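Local coordinates for protein (S)-ureidoglycine--glyoxylate transaminase (Bacillus subtilis, PDB 3ISL) that catalyses, with pyridoxal 5'-phosphate as cofactor, the transfer of the amino group of (S)-ureidoglycine to glyoxylate, giving oxalurate and glycine in purine breakdown, at residues E55-K60 with P208-E213. Sequence-based numbering, arbitrary orientation.
Sequences ELFQTK and PITYNE
Thr210 OG1 is gripped by two groups beyond the contact, the backbone O of Trp63 and the side-chain ND2 of Asn61, while across the contact it meets the methyl of Thr59, with Thr59 CG2 3.6 Å from Thr210 OG1. The two threonines reach toward each other tip to tip. With OG1 of Thr210 anti to the backbone N (chi1 -168°), its CG2 lies between the backbone N and the carbonyl carbon and rests over the Phe57 ring. That methyl sits over one face, 3.8 Å from the ring centroid and 20° off the normal, a CH-pi contact displaced toward the rim near the root of the ring: CG2 of Thr210 is closest to CG of Phe57, at 3.6 Å. At the far end of the ring, Phe57 CZ comes 3.6 Å from Pro208 O, which lies at the edge close to the ring plane, and Phe57 CE2 packs 4.1 Å from Pro208 CB. The aromatic side chain thus spans two alternate residues of the strand, Pro208 and Thr210, whose side chains point to the same side of the sheet. Thr59 OG1 bonds Asp185 and the backbone N of Asn61, so the buried hydroxyls of both threonines are satisfied. At the C-terminal end of helix 40-56 a Schellman motif turns the chain, with Gln58 at positive phi and its N bonded to Glu55 O at 3.1 Å. The contact therefore lays the exit from this helix against one face of the mixed sheet of the cofactor-binding domain, on strand 206-211 between antiparallel neighbours 63-68 and 191-193, while the side chains of Ile209 and Tyr211 point away from the contact and touch Leu251 of helix 251-257.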
ATOM      1  N   GLU A  55       1.222  -8.718  20.631  1.00 21.73           N
ATOM      2  CA  GLU A  55       2.455  -9.159  21.283  1.00 22.25           C
ATOM      3  C   GLU A  55       3.663  -8.354  20.856  1.00 21.51           C
ATOM      4  O   GLU A  55       4.478  -8.005  21.710  1.00 20.99           O
ATOM      5  CB  GLU A  55       2.790 -10.654  21.018  1.00 21.97           C
ATOM      6  CG  GLU A  55       1.904 -11.601  21.693  1.00 27.66           C
ATOM      7  CD  GLU A  55       2.386 -13.031  21.485  1.00 34.43           C
ATOM      8  OE1 GLU A  55       1.551 -13.790  20.984  1.00 36.80           O
ATOM      9  OE2 GLU A  55       3.586 -13.382  21.777  1.00 33.41           O
ATOM     10  N   LEU A  56       3.742  -8.052  19.557  1.00 19.22           N
ATOM     11  CA  LEU A  56       4.852  -7.368  18.972  1.00 19.82           C
ATOM     12  C   LEU A  56       4.927  -6.021  19.633  1.00 19.03           C
ATOM     13  O   LEU A  56       5.993  -5.611  19.954  1.00 18.49           O
ATOM     14  CB  LEU A  56       4.597  -7.111  17.486  1.00 20.41           C
ATOM     15  CG  LEU A  56       5.723  -6.800  16.501  1.00 23.58           C
ATOM     16  CD1 LEU A  56       5.361  -5.781  15.411  1.00 22.66           C
ATOM     17  CD2 LEU A  56       7.069  -6.628  17.016  1.00 22.07           C
ATOM     18  N   PHE A  57       3.784  -5.335  19.793  1.00 19.32           N
ATOM     19  CA  PHE A  57       3.769  -3.987  20.387  1.00 19.12           C
ATOM     20  C   PHE A  57       3.773  -3.952  21.910  1.00 18.57           C
ATOM     21  O   PHE A  57       3.826  -2.860  22.501  1.00 18.04           O
ATOM     22  CB  PHE A  57       2.574  -3.155  19.892  1.00 19.06           C
ATOM     23  CG  PHE A  57       2.747  -2.566  18.504  1.00 22.02           C
ATOM     24  CD1 PHE A  57       3.603  -1.461  18.279  1.00 16.84           C
ATOM     25  CD2 PHE A  57       1.966  -3.052  17.440  1.00 21.37           C
ATOM     26  CE1 PHE A  57       3.724  -0.895  17.000  1.00 21.34           C
ATOM     27  CE2 PHE A  57       2.074  -2.498  16.153  1.00 21.38           C
ATOM     28  CZ  PHE A  57       2.917  -1.414  15.930  1.00 20.60           C
ATOM     29  N   GLN A  58       3.730  -5.136  22.522  1.00 19.22           N
ATOM     30  CA  GLN A  58       3.627  -5.333  23.972  1.00 18.68           C
ATOM     31  C   GLN A  58       2.448  -4.593  24.490  1.00 20.69           C
ATOM     32  O   GLN A  58       2.591  -3.686  25.373  1.00 19.55           O
ATOM     33  CB  GLN A  58       4.954  -5.002  24.721  1.00 19.42           C
ATOM     34  CG  GLN A  58       6.147  -5.804  24.118  1.00 17.85           C
ATOM     35  CD  GLN A  58       7.484  -5.642  24.890  1.00 25.21           C
ATOM     36  OE1 GLN A  58       8.553  -5.444  24.297  1.00 28.05           O
ATOM     37  NE2 GLN A  58       7.421  -5.734  26.208  1.00 22.94           N
ATOM     38  N   THR A  59       1.250  -4.980  23.951  1.00 21.29           N
ATOM     39  CA  THR A  59       0.015  -4.321  24.352  1.00 21.05           C
ATOM     40  C   THR A  59      -1.187  -5.258  24.439  1.00 22.40           C
ATOM     41  O   THR A  59      -1.254  -6.295  23.765  1.00 21.60           O
ATOM     42  CB  THR A  59      -0.339  -3.171  23.389  1.00 21.08           C
ATOM     43  OG1 THR A  59      -1.452  -2.471  23.906  1.00 18.70           O
ATOM     44  CG2 THR A  59      -0.727  -3.694  21.948  1.00 21.06           C
ATOM     45  N   LYS A  60      -2.148  -4.869  25.271  1.00 23.27           N
ATOM     46  CA  LYS A  60      -3.419  -5.561  25.338  1.00 25.25           C
ATOM     47  C   LYS A  60      -4.481  -4.932  24.447  1.00 24.48           C
ATOM     48  O   LYS A  60      -5.651  -5.390  24.459  1.00 25.55           O
ATOM     49  CB  LYS A  60      -3.921  -5.600  26.792  1.00 26.77           C
ATOM     50  CG  LYS A  60      -2.965  -6.360  27.705  1.00 30.28           C
ATOM     51  CD  LYS A  60      -2.700  -7.805  27.211  1.00 35.66           C
ATOM     52  CE  LYS A  60      -1.665  -8.495  28.147  1.00 38.04           C
ATOM     53  NZ  LYS A  60      -0.677  -9.305  27.374  1.00 37.40           N
ATOM     54  N   PRO A 208       1.717  -1.537  10.278  1.00 30.12           N
ATOM     55  CA  PRO A 208       1.023  -2.043  11.491  1.00 28.82           C
ATOM     56  C   PRO A 208       0.811  -0.907  12.494  1.00 26.22           C
ATOM     57  O   PRO A 208       1.754  -0.154  12.791  1.00 25.71           O
ATOM     58  CB  PRO A 208       2.017  -3.047  12.116  1.00 27.78           C
ATOM     59  CG  PRO A 208       3.067  -3.278  11.110  1.00 29.52           C
ATOM     60  CD  PRO A 208       3.062  -2.098  10.121  1.00 30.06           C
ATOM     61  N   ILE A 209      -0.397  -0.819  13.012  1.00 25.80           N
ATOM     62  CA  ILE A 209      -0.733   0.233  13.975  1.00 25.94           C
ATOM     63  C   ILE A 209      -1.356  -0.394  15.163  1.00 24.70           C
ATOM     64  O   ILE A 209      -1.928  -1.468  15.055  1.00 25.66           O
ATOM     65  CB  ILE A 209      -1.681   1.336  13.411  1.00 25.17           C
ATOM     66  CG1 ILE A 209      -3.041   0.767  13.049  1.00 26.08           C
ATOM     67  CG2 ILE A 209      -1.076   2.014  12.191  1.00 27.33           C
ATOM     68  CD1 ILE A 209      -4.080   1.869  12.563  1.00 28.15           C
ATOM     69  N   THR A 210      -1.262   0.285  16.295  1.00 24.65           N
ATOM     70  CA  THR A 210      -2.023  -0.082  17.434  1.00 23.67           C
ATOM     71  C   THR A 210      -2.454   1.177  18.181  1.00 25.10           C
ATOM     72  O   THR A 210      -1.733   2.206  18.213  1.00 24.80           O
ATOM     73  CB  THR A 210      -1.225  -1.067  18.391  1.00 25.22           C
ATOM     74  OG1 THR A 210      -2.096  -1.626  19.371  1.00 21.73           O
ATOM     75  CG2 THR A 210      -0.056  -0.412  19.058  1.00 20.03           C
ATOM     76  N   TYR A 211      -3.593   1.067  18.854  1.00 25.17           N
ATOM     77  CA  TYR A 211      -4.058   2.139  19.709  1.00 26.31           C
ATOM     78  C   TYR A 211      -5.098   1.651  20.724  1.00 26.79           C
ATOM     79  O   TYR A 211      -5.653   0.577  20.558  1.00 26.84           O
ATOM     80  CB  TYR A 211      -4.591   3.287  18.868  1.00 24.24           C
ATOM     81  CG  TYR A 211      -5.728   2.914  17.955  1.00 27.49           C
ATOM     82  CD1 TYR A 211      -7.066   2.896  18.405  1.00 28.94           C
ATOM     83  CD2 TYR A 211      -5.481   2.607  16.623  1.00 24.59           C
ATOM     84  CE1 TYR A 211      -8.130   2.592  17.505  1.00 25.52           C
ATOM     85  CE2 TYR A 211      -6.511   2.301  15.753  1.00 27.24           C
ATOM     86  CZ  TYR A 211      -7.810   2.270  16.197  1.00 27.47           C
ATOM     87  OH  TYR A 211      -8.762   1.960  15.288  1.00 25.41           O
ATOM     88  N   ASN A 212      -5.292   2.450  21.783  1.00 28.07           N
ATOM     89  CA  ASN A 212      -6.149   2.132  22.954  1.00 28.41           C
ATOM     90  C   ASN A 212      -7.518   2.765  22.851  1.00 29.14           C
ATOM     91  O   ASN A 212      -7.866   3.339  21.815  1.00 29.60           O
ATOM     92  CB  ASN A 212      -5.451   2.514  24.308  1.00 27.48           C
ATOM     93  CG  ASN A 212      -5.117   4.032  24.441  1.00 26.52           C
ATOM     94  OD1 ASN A 212      -5.574   4.865  23.671  1.00 26.78           O
ATOM     95  ND2 ASN A 212      -4.319   4.365  25.437  1.00 25.18           N
ATOM     96  N   GLU A 213      -8.305   2.638  23.926  1.00 31.76           N
ATOM     97  CA  GLU A 213      -9.701   3.102  24.027  1.00 31.13           C
ATOM     98  C   GLU A 213      -9.754   4.642  24.083  1.00 30.87           C
ATOM     99  O   GLU A 213     -10.666   5.248  23.514  1.00 30.75           O
ATOM    100  CB  GLU A 213     -10.385   2.423  25.235  1.00 32.42           C
ATOM    101  CG  GLU A 213     -11.489   3.254  25.932  1.00 39.37           C
ATOM    102  CD  GLU A 213     -12.348   2.499  27.050  1.00 48.17           C
ATOM    103  OE1 GLU A 213     -13.604   2.551  26.959  1.00 47.03           O
ATOM    104  OE2 GLU A 213     -11.776   1.883  28.004  1.00 49.07           O
TER